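PDB 6OFQ: heme-binding protein A / AI-2 binding protein A from Helicobacter pylori SS1, which binds peptides in the periplasm, here the peptide STSA, and probably hands them to an ABC transporter for import. Local coordinates for residues A388-I391 with Q392-A396. Residues are numbered along the deposited sequence; the frame is centred on the assembly and turned at random.
Sequences AVFI and QASLA
The carbonyl oxygen of Phe-390 is gripped twice by Ser-394, one helical turn further on: by the backbone N at 2.9 Å and by the hydroxyl OG, also at 2.9 Å. The two donors arrive from opposite faces of the carbonyl plane, N tilted modestly from it and OG standing 39° above it. Serine suits this buried place because its short side chain, with OG beside its own backbone N (chi1 -66°), folds back onto the preceding turn and gives its hydroxyl to an oxygen already used by the helix. With CG opposite the backbone N and beside the carbonyl carbon (chi1 -172°), the Phe-390 ring brings CE1 to 3.3 Å from Ser-394 OG, which meets the ring obliquely.

Along the same helix Gln-392 N, Ala-393 N and Leu-395 N bond to the oxygens of Ala-388, Val-389 and Ile-391. On the more open side, a water donates to Val-389 O and to Gln-392 OE1, 2.8 Å from each, so Val-389 O serves both an amide and the solvent. The long, extended glutamine reaches further still, its NE2 bonding to Val-402 O of strand 400-407. Ile-391 and Leu-395 lie side by side, CG2 to CD1 at 4.0 Å, and their branched, apolar side chains suit the buried flank of the helix.

Helix 386-396 is the connection of a beta-alpha-beta unit between parallel strands 373-380 and 400-407. Leu-395 packs on Ile-400 and Val-402, and Ala-388 on Ile-404. Ala-388 and Ile-391 also meet Phe-425 and Leu-395 meets Met-423 of strand 423-429; Leu-395 touches helix 308-317, and Tyr-323 of helix 320-328 meets Phe-390 edge-to-face.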
ATOM      1  N   ALA A 388     -14.792  15.495  -1.317  1.00  7.64           N
ATOM      2  CA  ALA A 388     -14.251  16.757  -1.782  1.00  7.93           C
ATOM      3  C   ALA A 388     -15.267  17.867  -1.554  1.00  8.13           C
ATOM      4  O   ALA A 388     -14.869  18.953  -1.205  1.00  8.58           O
ATOM      5  CB  ALA A 388     -13.760  16.697  -3.201  1.00  8.44           C
ATOM      6  N   VAL A 389     -16.537  17.581  -1.797  1.00  9.03           N
ATOM      7  CA  VAL A 389     -17.578  18.596  -1.567  1.00  8.86           C
ATOM      8  C   VAL A 389     -17.660  19.019  -0.102  1.00  8.24           C
ATOM      9  O   VAL A 389     -17.768  20.193   0.212  1.00  8.44           O
ATOM     10  CB  VAL A 389     -18.909  18.046  -2.095  1.00  9.98           C
ATOM     11  CG1 VAL A 389     -20.107  18.863  -1.607  1.00  9.96           C
ATOM     12  CG2 VAL A 389     -18.894  17.963  -3.599  1.00 10.51           C
ATOM     13  N   PHE A 390     -17.490  18.065   0.800  1.00  7.91           N
ATOM     14  CA  PHE A 390     -17.438  18.315   2.245  1.00  7.55           C
ATOM     15  C   PHE A 390     -16.279  19.228   2.585  1.00  8.57           C
ATOM     16  O   PHE A 390     -16.461  20.173   3.355  1.00  8.64           O
ATOM     17  CB  PHE A 390     -17.390  16.973   3.000  1.00  8.72           C
ATOM     18  CG  PHE A 390     -17.518  17.070   4.505  1.00  9.09           C
ATOM     19  CD1 PHE A 390     -16.486  17.584   5.279  1.00  9.80           C
ATOM     20  CD2 PHE A 390     -18.704  16.730   5.146  1.00 10.08           C
ATOM     21  CE1 PHE A 390     -16.613  17.709   6.653  1.00  9.97           C
ATOM     22  CE2 PHE A 390     -18.829  16.808   6.532  1.00 10.47           C
ATOM     23  CZ  PHE A 390     -17.783  17.312   7.283  1.00 11.03           C
ATOM     24  N   ILE A 391     -15.085  18.930   2.076  1.00  7.69           N
ATOM     25  CA  ILE A 391     -13.917  19.728   2.416  1.00  7.81           C
ATOM     26  C   ILE A 391     -14.137  21.146   1.852  1.00  7.30           C
ATOM     27  O   ILE A 391     -13.814  22.168   2.483  1.00  7.78           O
ATOM     28  CB  ILE A 391     -12.587  19.115   1.934  1.00  8.70           C
ATOM     29  CG1 ILE A 391     -12.348  17.728   2.553  1.00  9.91           C
ATOM     30  CG2 ILE A 391     -11.417  20.028   2.185  1.00  8.37           C
ATOM     31  CD1 ILE A 391     -12.296  17.644   4.052  1.00 10.82           C
ATOM     32  N   GLN A 392     -14.616  21.247   0.619  1.00  6.83           N
ATOM     33  CA  GLN A 392     -14.887  22.536  -0.009  1.00  6.94           C
ATOM     34  C   GLN A 392     -15.862  23.320   0.861  1.00  6.91           C
ATOM     35  O   GLN A 392     -15.660  24.516   1.077  1.00  7.84           O
ATOM     36  CB  GLN A 392     -15.501  22.283  -1.397  1.00  6.32           C
ATOM     37  CG  GLN A 392     -15.860  23.540  -2.176  1.00  7.33           C
ATOM     38  CD  GLN A 392     -16.554  23.124  -3.458  1.00  7.26           C
ATOM     39  OE1 GLN A 392     -17.657  22.551  -3.480  1.00  8.13           O
ATOM     40  NE2 GLN A 392     -15.872  23.435  -4.537  1.00  8.85           N
ATOM     41  N   ALA A 393     -16.881  22.666   1.392  1.00  8.08           N
ATOM     42  CA  ALA A 393     -17.916  23.396   2.150  1.00  7.92           C
ATOM     43  C   ALA A 393     -17.365  23.817   3.502  1.00  9.23           C
ATOM     44  O   ALA A 393     -17.609  24.932   3.960  1.00  9.40           O
ATOM     45  CB  ALA A 393     -19.116  22.532   2.455  1.00  8.09           C
ATOM     46  N   SER A 394     -16.572  22.935   4.105  1.00  8.27           N
ATOM     47  CA  SER A 394     -16.017  23.263   5.426  1.00  8.86           C
ATOM     48  C   SER A 394     -15.052  24.440   5.294  1.00  9.26           C
ATOM     49  O   SER A 394     -15.099  25.371   6.122  1.00  9.89           O
ATOM     50  CB  SER A 394     -15.173  22.079   5.904  1.00  8.98           C
ATOM     51  OG  SER A 394     -15.933  20.915   6.146  1.00 10.58           O
ATOM     52  N   LEU A 395     -14.154  24.423   4.315  1.00  9.10           N
ATOM     53  CA  LEU A 395     -13.202  25.500   4.144  1.00  9.91           C
ATOM     54  C   LEU A 395     -13.775  26.811   3.641  1.00 10.33           C
ATOM     55  O   LEU A 395     -13.269  27.875   4.005  1.00 10.07           O
ATOM     56  CB  LEU A 395     -11.946  25.044   3.428  1.00  9.35           C
ATOM     57  CG  LEU A 395     -11.222  23.825   4.032  1.00  9.82           C
ATOM     58  CD1 LEU A 395      -9.981  23.655   3.138  1.00 10.14           C
ATOM     59  CD2 LEU A 395     -10.898  24.023   5.487  1.00 10.20           C
ATOM     60  N   ALA A 396     -14.899  26.763   2.921  1.00  9.44           N
ATOM     61  CA  ALA A 396     -15.536  28.025   2.559  1.00 10.86           C
ATOM     62  C   ALA A 396     -16.035  28.769   3.794  1.00 10.06           C
ATOM     63  O   ALA A 396     -16.034  30.008   3.657  1.00 11.16           O
ATOM     64  CB  ALA A 396     -16.734  27.731   1.679  1.00 10.77           C
TER
HETATM   65  O   HOH W   1     -19.098  22.308  -1.135  1.00  8.30           O